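Long-range contacts in B- and T-lymphocyte attenuator (Mus musculus, PDB 1XAU), which restrains antigen-receptor signalling in lymphocytes as an inhibitory receptor, the extracellular immunoglobulin domain of which is described here: residues V14-K19 against C36-C41; L31-C36 against V78-F83; G63-T68 against F83-L88; N91-C96 against S109-V114. All coordinates share one frame; numbering follows the deposited sequence.

Contact 1: V14-K19 against C36-C41; sequences VQLNIK and CPVKYC
Leu-16 has CG anti to its carbonyl carbon (chi1 -60°) and meets Val-38 through one of its two methyls: chi2 of -176° sets CD1 anti to CA, and the other methyl, CD2, lies 3.9 Å from Val-38 CG2 and equally near Val-38 CG1. The two side chains run side by side and point the same way, as expected of a non-hydrogen-bonded antiparallel pair. The same CD2 lies 4.1 Å from Cys-36 SG, half of the disulfide to Cys-96. Farther along, Ile-18 places CG1 3.9 Å from Cys-36 CA. At the other end Val-14 CG2 meets Tyr-40 CB at 4.0 Å, the two side chains crossing at a slant.

Three backbone hydrogen bonds zip the segments together. Gln-15 and Lys-39 exchange a reciprocal pair, each 2.9 Å from N to O, and Asn-17 N reaches Pro-37 O in an almost straight bond. On the face of Gln-15 and Lys-39 the side chains also run together, and Gln-15 OE1 approaches Lys-39 CD at 3.6 Å. Cys-41 is tied by a second disulfide to Cys-12, so a covalent link closes the end of the contact near Val-14. A short N-terminal strand paired antiparallel to the cysteine-bearing strand 32-39, with Leu-16 and Val-38 turned into the core, is the edge of one sheet of an immunoglobulin beta sandwich.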
loop_
_atom_site.group_PDB
_atom_site.type_symbol
_atom_site.label_atom_id
_atom_site.label_comp_id
_atom_site.label_asym_id
_atom_site.label_seq_id
_atom_site.Cartn_x
_atom_site.Cartn_y
_atom_site.Cartn_z
ATOM N N VAL A 14 5.355 13.497 9.059
ATOM C CA VAL A 14 5.311 12.427 8.019
ATOM C C VAL A 14 3.989 11.699 8.198
ATOM O O VAL A 14 3.650 11.302 9.318
ATOM C CB VAL A 14 6.480 11.415 8.184
ATOM C CG1 VAL A 14 6.265 10.182 7.302
ATOM C CG2 VAL A 14 7.852 12.112 7.787
ATOM N N GLN A 15 3.226 11.555 7.119
ATOM C CA GLN A 15 1.947 10.884 7.260
ATOM C C GLN A 15 1.737 9.918 6.102
ATOM O O GLN A 15 2.167 10.209 5.001
ATOM C CB GLN A 15 0.806 11.877 7.143
ATOM C CG GLN A 15 0.860 13.022 8.029
ATOM C CD GLN A 15 -0.444 13.807 7.984
ATOM O OE1 GLN A 15 -0.809 14.426 6.951
ATOM N NE2 GLN A 15 -1.180 13.755 9.106
ATOM N N LEU A 16 0.989 8.844 6.353
ATOM C CA LEU A 16 0.623 7.871 5.278
ATOM C C LEU A 16 -0.893 8.087 5.179
ATOM O O LEU A 16 -1.644 7.907 6.161
ATOM C CB LEU A 16 0.981 6.457 5.754
ATOM C CG LEU A 16 2.444 6.261 6.062
ATOM C CD1 LEU A 16 2.687 4.781 6.436
ATOM C CD2 LEU A 16 3.323 6.628 4.855
ATOM N N ASN A 17 -1.318 8.528 3.996
ATOM C CA ASN A 17 -2.659 8.991 3.801
ATOM C C ASN A 17 -3.674 8.209 2.962
ATOM O O ASN A 17 -4.400 8.777 2.164
ATOM C CB ASN A 17 -2.579 10.454 3.332
ATOM C CG ASN A 17 -2.084 11.411 4.453
ATOM O OD1 ASN A 17 -2.222 11.110 5.630
ATOM N ND2 ASN A 17 -1.546 12.580 4.079
ATOM N N ILE A 18 -3.722 6.900 3.144
ATOM C CA ILE A 18 -4.766 6.116 2.479
ATOM C C ILE A 18 -6.042 6.617 3.211
ATOM O O ILE A 18 -5.996 6.792 4.431
ATOM C CB ILE A 18 -4.534 4.640 2.803
ATOM C CG1 ILE A 18 -3.336 4.154 1.988
ATOM C CG2 ILE A 18 -5.820 3.769 2.543
ATOM C CD1 ILE A 18 -2.969 2.680 2.284
ATOM N N LYS A 19 -7.139 6.837 2.497
ATOM C CA LYS A 19 -8.385 7.264 3.165
ATOM C C LYS A 19 -8.984 6.177 4.012
ATOM O O LYS A 19 -8.926 5.005 3.633
ATOM C CB LYS A 19 -9.425 7.680 2.130
ATOM C CG LYS A 19 -9.292 9.150 1.732
ATOM C CD LYS A 19 -10.410 9.553 0.741
ATOM C CE LYS A 19 -11.482 10.397 1.441
ATOM N NZ LYS A 19 -10.876 11.640 2.140
ATOM N N CYS A 36 -0.554 4.494 -1.764
ATOM C CA CYS A 36 -0.381 5.026 -0.396
ATOM C C CYS A 36 0.201 6.427 -0.515
ATOM O O CYS A 36 1.400 6.560 -0.711
ATOM C CB CYS A 36 0.548 4.069 0.335
ATOM S SG CYS A 36 1.328 4.572 1.901
ATOM N N PRO A 37 -0.628 7.471 -0.484
ATOM C CA PRO A 37 -0.094 8.855 -0.584
ATOM C C PRO A 37 0.827 9.094 0.650
ATOM O O PRO A 37 0.492 8.683 1.769
ATOM C CB PRO A 37 -1.345 9.707 -0.502
ATOM C CG PRO A 37 -2.386 8.894 -1.056
ATOM C CD PRO A 37 -2.111 7.513 -0.431
ATOM N N VAL A 38 1.966 9.734 0.472
ATOM C CA VAL A 38 2.900 9.960 1.577
ATOM C C VAL A 38 3.281 11.417 1.689
ATOM O O VAL A 38 3.831 11.998 0.702
ATOM C CB VAL A 38 4.225 9.149 1.383
ATOM C CG1 VAL A 38 5.140 9.269 2.605
ATOM C CG2 VAL A 38 3.871 7.616 1.124
ATOM N N LYS A 39 2.977 12.014 2.837
ATOM C CA LYS A 39 3.377 13.409 3.083
ATOM C C LYS A 39 4.694 13.355 3.905
ATOM O O LYS A 39 4.774 12.698 4.916
ATOM C CB LYS A 39 2.319 14.153 3.917
ATOM C CG LYS A 39 2.709 15.631 4.196
ATOM C CD LYS A 39 1.667 16.277 5.158
ATOM C CE LYS A 39 1.856 17.789 5.293
ATOM N NZ LYS A 39 3.263 18.195 5.678
ATOM N N TYR A 40 5.757 14.000 3.458
ATOM C CA TYR A 40 6.975 13.956 4.264
ATOM C C TYR A 40 7.602 15.335 4.156
ATOM O O TYR A 40 7.145 16.131 3.317
ATOM C CB TYR A 40 7.919 12.825 3.842
ATOM C CG TYR A 40 8.412 12.896 2.441
ATOM C CD1 TYR A 40 9.599 13.571 2.119
ATOM C CD2 TYR A 40 7.731 12.241 1.432
ATOM C CE1 TYR A 40 10.089 13.576 0.779
ATOM C CE2 TYR A 40 8.191 12.224 0.143
ATOM C CZ TYR A 40 9.374 12.890 -0.182
ATOM O OH TYR A 40 9.794 12.789 -1.488
ATOM N N CYS A 41 8.571 15.598 5.018
ATOM C CA CYS A 41 9.150 16.916 5.142
ATOM C C CYS A 41 10.464 17.145 4.451
ATOM O O CYS A 41 10.592 18.127 3.743
ATOM C CB CYS A 41 9.225 17.287 6.628
ATOM S SG CYS A 41 7.546 16.983 7.353
#

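Contact 2: L31-C36 against V78-F83; sequences LFKIEC and VFVLHF
Strands 32-36 and 78-83 pair antiparallel, their axes 4.6 Å apart at closest approach and their directions 154° apart, with six backbone hydrogen bonds joining Phe-32 to Phe-83, Ile-34 to Leu-81 and Cys-36 to Phe-79. They form the middle of one sheet of the immunoglobulin sandwich, and their residues alternate between its core and its outer face.

Phe-32, Ile-34, Cys-36, Phe-79, Leu-81 and Phe-83 share the inner face. Ile-34 and Leu-81 lie side by side, pointing the same way. CG1 of Ile-34 stands between its backbone N and carbonyl carbon (chi1 56°), which brings it to 3.8 Å from Leu-81 CB, while its CD1 rests 3.9 Å from Leu-81 CD2. Trp-49 of the facing sheet touches Ile-34, Cys-36 and Leu-81. The rings of Phe-32 and Phe-83 meet through their CD2 atoms at 4.1 Å, an approach at the edge of the Phe-32 ring.

On the outer face, Val-80 CG1 lies 3.9 Å from Lys-33 CB and covers one face of the His-82 ring near its rim. His-82 NE2 is hydrogen-bonded to Ser-69 OG. Glu-35 is modelled in a salt bridge with Arg-74 through OE2, an atom whose position is less certain; its aliphatic part crosses Val-78 at a slant, Val-78 CG1 lying 3.5 Å from Glu-35 CB.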
loop_
_atom_site.group_PDB
_atom_site.type_symbol
_atom_site.label_atom_id
_atom_site.label_comp_id
_atom_site.label_asym_id
_atom_site.label_seq_id
_atom_site.Cartn_x
_atom_site.Cartn_y
_atom_site.Cartn_z
ATOM N N LEU A 31 -4.245 -5.993 -14.555
ATOM C CA LEU A 31 -3.043 -5.306 -13.937
ATOM C C LEU A 31 -3.768 -4.391 -12.947
ATOM O O LEU A 31 -4.650 -3.651 -13.367
ATOM C CB LEU A 31 -2.327 -4.411 -14.947
ATOM C CG LEU A 31 -1.043 -5.067 -15.488
ATOM C CD1 LEU A 31 -1.236 -6.488 -15.667
ATOM C CD2 LEU A 31 -0.526 -4.353 -16.718
ATOM N N PHE A 32 -3.402 -4.353 -11.672
ATOM C CA PHE A 32 -4.190 -3.525 -10.720
ATOM C C PHE A 32 -3.213 -2.889 -9.748
ATOM O O PHE A 32 -2.125 -3.429 -9.523
ATOM C CB PHE A 32 -5.126 -4.438 -9.921
ATOM C CG PHE A 32 -6.065 -3.693 -8.926
ATOM C CD1 PHE A 32 -7.240 -3.101 -9.401
ATOM C CD2 PHE A 32 -5.787 -3.656 -7.569
ATOM C CE1 PHE A 32 -8.157 -2.457 -8.491
ATOM C CE2 PHE A 32 -6.718 -3.002 -6.652
ATOM C CZ PHE A 32 -7.866 -2.420 -7.142
ATOM N N LYS A 33 -3.543 -1.730 -9.187
ATOM C CA LYS A 33 -2.643 -1.168 -8.222
ATOM C C LYS A 33 -3.368 -0.516 -7.043
ATOM O O LYS A 33 -4.569 -0.156 -7.175
ATOM C CB LYS A 33 -1.772 -0.077 -8.851
ATOM C CG LYS A 33 -2.541 1.130 -9.491
ATOM C CD LYS A 33 -1.563 2.185 -10.090
ATOM C CE LYS A 33 -2.446 3.237 -10.870
ATOM N NZ LYS A 33 -1.798 4.544 -11.365
ATOM N N ILE A 34 -2.693 -0.451 -5.884
ATOM C CA ILE A 34 -3.237 0.329 -4.780
ATOM C C ILE A 34 -2.176 1.344 -4.400
ATOM O O ILE A 34 -0.982 1.187 -4.670
ATOM C CB ILE A 34 -3.666 -0.500 -3.595
ATOM C CG1 ILE A 34 -2.537 -1.327 -3.105
ATOM C CG2 ILE A 34 -4.903 -1.355 -4.028
ATOM C CD1 ILE A 34 -2.993 -2.259 -1.900
ATOM N N GLU A 35 -2.638 2.427 -3.810
ATOM C CA GLU A 35 -1.752 3.551 -3.587
ATOM C C GLU A 35 -1.719 3.996 -2.156
ATOM O O GLU A 35 -2.757 4.045 -1.505
ATOM C CB GLU A 35 -2.309 4.721 -4.389
ATOM C CG GLU A 35 -2.337 4.466 -5.901
ATOM C CD GLU A 35 -2.765 5.683 -6.680
ATOM O OE1 GLU A 35 -3.267 6.712 -6.107
ATOM O OE2 GLU A 35 -2.579 5.615 -7.894
ATOM N N CYS A 36 -0.554 4.494 -1.764
ATOM C CA CYS A 36 -0.381 5.026 -0.396
ATOM C C CYS A 36 0.201 6.427 -0.515
ATOM O O CYS A 36 1.400 6.560 -0.711
ATOM C CB CYS A 36 0.548 4.069 0.335
ATOM S SG CYS A 36 1.328 4.572 1.901
ATOM N N VAL A 78 3.244 9.326 -4.153
ATOM C CA VAL A 78 2.428 8.175 -3.880
ATOM C C VAL A 78 3.282 6.911 -3.968
ATOM O O VAL A 78 4.054 6.741 -4.920
ATOM C CB VAL A 78 1.289 8.072 -4.907
ATOM C CG1 VAL A 78 0.473 6.881 -4.579
ATOM C CG2 VAL A 78 0.335 9.337 -4.814
ATOM N N PHE A 79 3.216 6.089 -2.939
ATOM C CA PHE A 79 3.917 4.800 -2.952
ATOM C C PHE A 79 2.882 3.797 -3.451
ATOM O O PHE A 79 1.780 3.758 -2.949
ATOM C CB PHE A 79 4.387 4.436 -1.534
ATOM C CG PHE A 79 5.159 3.222 -1.477
ATOM C CD1 PHE A 79 6.252 3.039 -2.312
ATOM C CD2 PHE A 79 4.827 2.232 -0.519
ATOM C CE1 PHE A 79 7.034 1.854 -2.218
ATOM C CE2 PHE A 79 5.595 1.038 -0.399
ATOM C CZ PHE A 79 6.690 0.851 -1.265
ATOM N N VAL A 80 3.225 3.013 -4.454
ATOM C CA VAL A 80 2.272 2.151 -5.097
ATOM C C VAL A 80 2.627 0.678 -5.054
ATOM O O VAL A 80 3.807 0.347 -5.161
ATOM C CB VAL A 80 2.282 2.602 -6.562
ATOM C CG1 VAL A 80 1.200 1.936 -7.344
ATOM C CG2 VAL A 80 2.129 4.143 -6.573
ATOM N N LEU A 81 1.620 -0.165 -4.914
ATOM C CA LEU A 81 1.767 -1.625 -4.952
ATOM C C LEU A 81 1.108 -2.045 -6.259
ATOM O O LEU A 81 -0.105 -1.827 -6.472
ATOM C CB LEU A 81 1.092 -2.253 -3.717
ATOM C CG LEU A 81 1.139 -3.790 -3.761
ATOM C CD1 LEU A 81 2.637 -4.238 -3.559
ATOM C CD2 LEU A 81 0.226 -4.357 -2.648
ATOM N N HIS A 82 1.858 -2.737 -7.119
ATOM C CA HIS A 82 1.343 -3.149 -8.449
ATOM C C HIS A 82 1.181 -4.657 -8.523
ATOM O O HIS A 82 2.148 -5.391 -8.268
ATOM C CB HIS A 82 2.355 -2.814 -9.511
ATOM C CG HIS A 82 2.701 -1.365 -9.583
ATOM N ND1 HIS A 82 2.074 -0.502 -10.443
ATOM C CD2 HIS A 82 3.668 -0.652 -8.960
ATOM C CE1 HIS A 82 2.643 0.696 -10.345
ATOM N NE2 HIS A 82 3.613 0.633 -9.460
ATOM N N PHE A 83 0.003 -5.127 -8.865
ATOM C CA PHE A 83 -0.246 -6.549 -9.015
ATOM C C PHE A 83 -0.237 -6.804 -10.545
ATOM O O PHE A 83 -1.065 -6.216 -11.301
ATOM C CB PHE A 83 -1.653 -6.903 -8.507
ATOM C CG PHE A 83 -1.872 -6.616 -7.045
ATOM C CD1 PHE A 83 -1.812 -7.674 -6.135
ATOM C CD2 PHE A 83 -2.133 -5.331 -6.591
ATOM C CE1 PHE A 83 -2.028 -7.435 -4.746
ATOM C CE2 PHE A 83 -2.336 -5.068 -5.188
ATOM C CZ PHE A 83 -2.279 -6.162 -4.280
#

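Contact 3: G63-T68 against F83-L88; sequences GPQLYT and FKPIHL
Leu-66 and Phe-83 form the apolar part of this contact at one end of the immunoglobulin sandwich, where strand 66-71 begins beside the end of strand 78-83. CG of Leu-66 stands anti to its backbone N (chi1 -167°), and CD1 lies over the Phe-83 ring in a CH-pi contact, 3.8 Å from the ring centroid and displaced toward CD1 of the ring. Ile-86 CD1 covers the opposite face, so the aromatic ring is held between two aliphatic methyls. Farther out, Tyr-67 CE2 and Lys-84 CD touch at the edge of the tyrosine ring.

A single direct hydrogen bond joins the backbones: Lys-84 N donates to Gln-65 O at 2.9 Å, nearly straight at the hydrogen, with the donor well above the carbonyl plane. Gln-65 belongs to the type I turn from Gly-63 to Leu-66.

Water supplies the remaining polar links. One molecule donates to both Gln-65 O and Pro-85 O, so that this glutamine carbonyl has two partners; Pro-85 itself follows a cis peptide bond. A second molecule accepts from Gln-65 NE2 and is hydrogen-bonded to His-87 NE2. The glutamine and histidine side chains cross at about a right angle, and Gln-65 OE1 comes to 2.9 Å from His-87 CE1 at the ring's edge.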
loop_
_atom_site.group_PDB
_atom_site.type_symbol
_atom_site.label_atom_id
_atom_site.label_comp_id
_atom_site.label_asym_id
_atom_site.label_seq_id
_atom_site.Cartn_x
_atom_site.Cartn_y
_atom_site.Cartn_z
ATOM N N GLY A 63 7.365 -10.150 -5.438
ATOM C CA GLY A 63 7.970 -11.206 -6.257
ATOM C C GLY A 63 7.744 -10.972 -7.722
ATOM O O GLY A 63 7.561 -9.819 -8.083
ATOM N N PRO A 64 7.736 -12.019 -8.566
ATOM C CA PRO A 64 7.541 -11.759 -10.015
ATOM C C PRO A 64 6.256 -11.134 -10.484
ATOM O O PRO A 64 6.208 -10.621 -11.576
ATOM C CB PRO A 64 7.801 -13.140 -10.664
ATOM C CG PRO A 64 7.122 -14.085 -9.711
ATOM C CD PRO A 64 7.533 -13.469 -8.260
ATOM N N GLN A 65 5.232 -11.137 -9.668
ATOM C CA GLN A 65 3.951 -10.561 -10.073
ATOM C C GLN A 65 3.466 -9.497 -9.078
ATOM O O GLN A 65 2.282 -9.186 -9.074
ATOM C CB GLN A 65 2.963 -11.722 -10.143
ATOM C CG GLN A 65 3.401 -12.745 -11.202
ATOM C CD GLN A 65 2.330 -13.817 -11.390
ATOM O OE1 GLN A 65 1.804 -14.339 -10.416
ATOM N NE2 GLN A 65 2.014 -14.141 -12.639
ATOM N N LEU A 66 4.357 -8.962 -8.249
ATOM C CA LEU A 66 3.923 -7.986 -7.223
ATOM C C LEU A 66 5.154 -7.123 -6.978
ATOM O O LEU A 66 6.222 -7.667 -6.533
ATOM C CB LEU A 66 3.598 -8.678 -5.911
ATOM C CG LEU A 66 2.860 -7.844 -4.882
ATOM C CD1 LEU A 66 1.610 -7.292 -5.469
ATOM C CD2 LEU A 66 2.565 -8.756 -3.594
ATOM N N TYR A 67 5.041 -5.816 -7.210
ATOM C CA TYR A 67 6.210 -4.951 -7.056
ATOM C C TYR A 67 5.754 -3.574 -6.659
ATOM O O TYR A 67 4.564 -3.278 -6.711
ATOM C CB TYR A 67 7.081 -4.914 -8.357
ATOM C CG TYR A 67 6.360 -4.281 -9.532
ATOM C CD1 TYR A 67 6.506 -2.911 -9.786
ATOM C CD2 TYR A 67 5.586 -5.036 -10.405
ATOM C CE1 TYR A 67 5.909 -2.312 -10.871
ATOM C CE2 TYR A 67 4.965 -4.434 -11.552
ATOM C CZ TYR A 67 5.126 -3.093 -11.769
ATOM O OH TYR A 67 4.455 -2.499 -12.855
ATOM N N THR A 68 6.711 -2.705 -6.297
ATOM C CA THR A 68 6.339 -1.381 -5.833
ATOM C C THR A 68 7.007 -0.299 -6.644
ATOM O O THR A 68 7.995 -0.548 -7.416
ATOM C CB THR A 68 6.720 -1.166 -4.344
ATOM O OG1 THR A 68 8.148 -1.208 -4.197
ATOM C CG2 THR A 68 6.136 -2.292 -3.410
ATOM N N PHE A 83 0.003 -5.127 -8.865
ATOM C CA PHE A 83 -0.246 -6.549 -9.015
ATOM C C PHE A 83 -0.237 -6.804 -10.545
ATOM O O PHE A 83 -1.065 -6.216 -11.301
ATOM C CB PHE A 83 -1.653 -6.903 -8.507
ATOM C CG PHE A 83 -1.872 -6.616 -7.045
ATOM C CD1 PHE A 83 -1.812 -7.674 -6.135
ATOM C CD2 PHE A 83 -2.133 -5.331 -6.591
ATOM C CE1 PHE A 83 -2.028 -7.435 -4.746
ATOM C CE2 PHE A 83 -2.336 -5.068 -5.188
ATOM C CZ PHE A 83 -2.279 -6.162 -4.280
ATOM N N LYS A 84 0.632 -7.707 -10.993
ATOM C CA LYS A 84 0.836 -7.972 -12.413
ATOM C C LYS A 84 0.863 -9.468 -12.674
ATOM O O LYS A 84 1.954 -10.067 -12.778
ATOM C CB LYS A 84 2.197 -7.375 -12.824
ATOM C CG LYS A 84 2.512 -7.468 -14.346
ATOM C CD LYS A 84 3.782 -6.685 -14.736
ATOM C CE LYS A 84 4.224 -7.062 -16.216
ATOM N NZ LYS A 84 4.980 -5.914 -16.949
ATOM N N PRO A 85 -0.310 -10.088 -12.753
ATOM C CA PRO A 85 -1.631 -9.459 -12.609
ATOM C C PRO A 85 -2.119 -9.782 -11.217
ATOM O O PRO A 85 -1.445 -10.510 -10.489
ATOM C CB PRO A 85 -2.485 -10.239 -13.617
ATOM C CG PRO A 85 -1.963 -11.630 -13.480
ATOM C CD PRO A 85 -0.422 -11.464 -13.278
ATOM N N ILE A 86 -3.320 -9.322 -10.881
ATOM C CA ILE A 86 -3.925 -9.636 -9.620
ATOM C C ILE A 86 -4.634 -11.009 -9.661
ATOM O O ILE A 86 -5.062 -11.477 -10.751
ATOM C CB ILE A 86 -4.899 -8.535 -9.180
ATOM C CG1 ILE A 86 -5.235 -8.813 -7.705
ATOM C CG2 ILE A 86 -6.173 -8.542 -10.058
ATOM C CD1 ILE A 86 -5.744 -7.542 -7.088
ATOM N N HIS A 87 -4.639 -11.705 -8.532
ATOM C CA HIS A 87 -5.240 -13.039 -8.493
ATOM C C HIS A 87 -6.294 -13.132 -7.422
ATOM O O HIS A 87 -6.357 -12.298 -6.500
ATOM C CB HIS A 87 -4.189 -14.121 -8.156
ATOM C CG HIS A 87 -2.909 -14.021 -8.922
ATOM N ND1 HIS A 87 -1.747 -13.490 -8.375
ATOM C CD2 HIS A 87 -2.597 -14.384 -10.190
ATOM C CE1 HIS A 87 -0.785 -13.522 -9.288
ATOM N NE2 HIS A 87 -1.278 -14.062 -10.391
ATOM N N LEU A 88 -7.136 -14.178 -7.477
ATOM C CA LEU A 88 -8.115 -14.324 -6.397
ATOM C C LEU A 88 -7.480 -14.333 -5.026
ATOM O O LEU A 88 -8.056 -13.755 -4.066
ATOM C CB LEU A 88 -8.971 -15.640 -6.541
ATOM C CG LEU A 88 -9.925 -15.587 -7.741
ATOM C CD1 LEU A 88 -10.383 -17.079 -8.133
ATOM C CD2 LEU A 88 -11.167 -14.717 -7.373
HETATM O O HOH W 1 0.017 -10.207 -8.183
HETATM O O HOH W 2 -0.450 -15.951 -12.898
HETATM O O HOH W 3 6.583 -3.718 -15.158
#

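Contact 4: N91-C96 against S109-V114; sequences NGSYSC and SVTIHV
Tyr-94 and Ile-112 cross at about a right angle on the core-facing side of this strand pair, with Ile-112 CG1 4.0 Å from Tyr-94 CD2 in an oblique approach to the ring. Nearer the backbone, Tyr-94 CB lies 4.0 Å from Val-110 CG1. Val-110 O sits in the plane of the ring at its edge. The phenol reaches back along its own chain, where Tyr-94 OH bonds to Asp-90 O, the tyrosine-corner arrangement familiar in Greek-key beta proteins.

Beneath these side chains, Gly-92 pairs with Ile-112 and Tyr-94 with Val-110 through reciprocal backbone hydrogen bonds. On the other face Ser-93 and Thr-111 come together by their hydroxyls, Ser-93 OG being 3.5 Å from Thr-111 OG1.

Asn-91 continues the pairing with its side chain. CG lies anti to the backbone N (chi1 -159°), and chi2 of 85° turns OD1 toward Val-114 N, from which it accepts at 2.8 Å. OD1 also accepts, less straight, from His-113 ND1 at 3.2 Å; this donor lies in the carboxamide plane on a lone pair, though OD1 is tilted from the imidazole plane. A water accepts from Asn-91 ND2 and also bonds His-113 ND1. The oxygen is therefore gripped by two protein donors and the amide nitrogen by water, which fixes the rotation of the carboxamide and lets a side chain extend the strand pairing beyond Gly-92.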
loop_
_atom_site.group_PDB
_atom_site.type_symbol
_atom_site.label_atom_id
_atom_site.label_comp_id
_atom_site.label_asym_id
_atom_site.label_seq_id
_atom_site.Cartn_x
_atom_site.Cartn_y
_atom_site.Cartn_z
ATOM N N ASN A 91 -7.148 -11.149 -2.693
ATOM C CA ASN A 91 -8.280 -10.566 -1.956
ATOM C C ASN A 91 -7.790 -10.288 -0.513
ATOM O O ASN A 91 -7.031 -11.105 0.059
ATOM C CB ASN A 91 -9.343 -11.632 -1.859
ATOM C CG ASN A 91 -10.681 -11.089 -1.597
ATOM O OD1 ASN A 91 -11.406 -10.681 -2.524
ATOM N ND2 ASN A 91 -11.070 -11.090 -0.286
ATOM N N GLY A 92 -8.179 -9.189 0.084
ATOM C CA GLY A 92 -7.699 -8.972 1.466
ATOM C C GLY A 92 -7.539 -7.513 1.802
ATOM O O GLY A 92 -7.918 -6.635 0.978
ATOM N N SER A 93 -6.953 -7.218 2.974
ATOM C CA SER A 93 -6.807 -5.840 3.488
ATOM C C SER A 93 -5.343 -5.486 3.497
ATOM O O SER A 93 -4.536 -6.329 3.914
ATOM C CB SER A 93 -7.361 -5.728 4.954
ATOM O OG SER A 93 -8.763 -5.902 4.960
ATOM N N TYR A 94 -4.995 -4.293 2.981
ATOM C CA TYR A 94 -3.597 -3.883 2.860
ATOM C C TYR A 94 -3.362 -2.532 3.592
ATOM O O TYR A 94 -4.277 -1.748 3.752
ATOM C CB TYR A 94 -3.294 -3.684 1.359
ATOM C CG TYR A 94 -3.366 -4.974 0.549
ATOM C CD1 TYR A 94 -2.209 -5.674 0.292
ATOM C CD2 TYR A 94 -4.585 -5.486 0.094
ATOM C CE1 TYR A 94 -2.238 -6.868 -0.427
ATOM C CE2 TYR A 94 -4.649 -6.711 -0.614
ATOM C CZ TYR A 94 -3.441 -7.382 -0.864
ATOM O OH TYR A 94 -3.335 -8.582 -1.584
ATOM N N SER A 95 -2.150 -2.268 4.020
ATOM C CA SER A 95 -1.858 -0.941 4.641
ATOM C C SER A 95 -0.390 -0.704 4.359
ATOM O O SER A 95 0.335 -1.655 3.994
ATOM C CB SER A 95 -2.100 -0.955 6.191
ATOM O OG SER A 95 -1.254 -1.912 6.836
ATOM N N CYS A 96 0.089 0.529 4.557
ATOM C CA CYS A 96 1.510 0.813 4.351
ATOM C C CYS A 96 2.056 1.335 5.713
ATOM O O CYS A 96 1.284 1.815 6.566
ATOM C CB CYS A 96 1.708 1.826 3.140
ATOM S SG CYS A 96 0.560 3.269 3.284
ATOM N N SER A 109 -6.369 1.071 6.277
ATOM C CA SER A 109 -6.300 -0.050 5.358
ATOM C C SER A 109 -7.165 0.184 4.115
ATOM O O SER A 109 -8.105 1.012 4.119
ATOM C CB SER A 109 -6.813 -1.331 6.071
ATOM O OG SER A 109 -8.154 -1.105 6.474
ATOM N N VAL A 110 -6.807 -0.514 3.046
ATOM C CA VAL A 110 -7.611 -0.539 1.810
ATOM C C VAL A 110 -7.981 -1.998 1.643
ATOM O O VAL A 110 -7.119 -2.883 1.721
ATOM C CB VAL A 110 -6.861 0.058 0.552
ATOM C CG1 VAL A 110 -5.464 -0.413 0.469
ATOM C CG2 VAL A 110 -7.632 -0.261 -0.731
ATOM N N THR A 111 -9.262 -2.278 1.412
ATOM C CA THR A 111 -9.699 -3.675 1.278
ATOM C C THR A 111 -9.910 -3.906 -0.204
ATOM O O THR A 111 -10.609 -3.093 -0.844
ATOM C CB THR A 111 -11.087 -3.812 1.942
ATOM O OG1 THR A 111 -10.903 -3.608 3.337
ATOM C CG2 THR A 111 -11.694 -5.190 1.731
ATOM N N ILE A 112 -9.318 -4.973 -0.751
ATOM C CA ILE A 112 -9.493 -5.269 -2.191
ATOM C C ILE A 112 -10.315 -6.539 -2.287
ATOM O O ILE A 112 -10.026 -7.529 -1.610
ATOM C CB ILE A 112 -8.100 -5.555 -2.861
ATOM C CG1 ILE A 112 -7.229 -4.310 -2.638
ATOM C CG2 ILE A 112 -8.268 -5.936 -4.379
ATOM C CD1 ILE A 112 -7.964 -3.021 -3.034
ATOM N N HIS A 113 -11.314 -6.530 -3.135
ATOM C CA HIS A 113 -12.112 -7.716 -3.288
ATOM C C HIS A 113 -11.865 -8.105 -4.755
ATOM O O HIS A 113 -12.096 -7.293 -5.621
ATOM C CB HIS A 113 -13.586 -7.377 -3.081
ATOM C CG HIS A 113 -14.509 -8.443 -3.570
ATOM N ND1 HIS A 113 -14.407 -9.754 -3.173
ATOM C CD2 HIS A 113 -15.522 -8.401 -4.456
ATOM C CE1 HIS A 113 -15.301 -10.487 -3.801
ATOM N NE2 HIS A 113 -15.998 -9.686 -4.587
ATOM N N VAL A 114 -11.424 -9.328 -5.005
ATOM C CA VAL A 114 -11.111 -9.764 -6.383
ATOM C C VAL A 114 -12.193 -10.723 -6.875
ATOM O O VAL A 114 -12.490 -11.736 -6.213
ATOM C CB VAL A 114 -9.772 -10.454 -6.385
ATOM C CG1 VAL A 114 -9.367 -10.828 -7.862
ATOM C CG2 VAL A 114 -8.665 -9.502 -5.782
HETATM O O HOH W 4 -13.649 -10.369 -0.583
#

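How the contacts relate
From the N terminus, contact 1 brings strand 32-39 back to strand 15-16, closing a loop that contains strand 22-26. Contact 2 crosses it, sharing Cys-36, and pairs the same strand with strand 78-83, closing the longest of the four loops. Contact 3 opens within that loop and ends beyond it, crossing contact 2 at Phe-83, so contacts 1 to 3 together run across the whole four-stranded sheet. Contact 4 follows in series, closing the hairpin of strands 92-100 and 103-114 in the other sheet. The Cys-36 to Cys-96 disulfide joins it to contacts 1 and 2, while Ile-86 packing on Val-114 joins contacts 3 and 4.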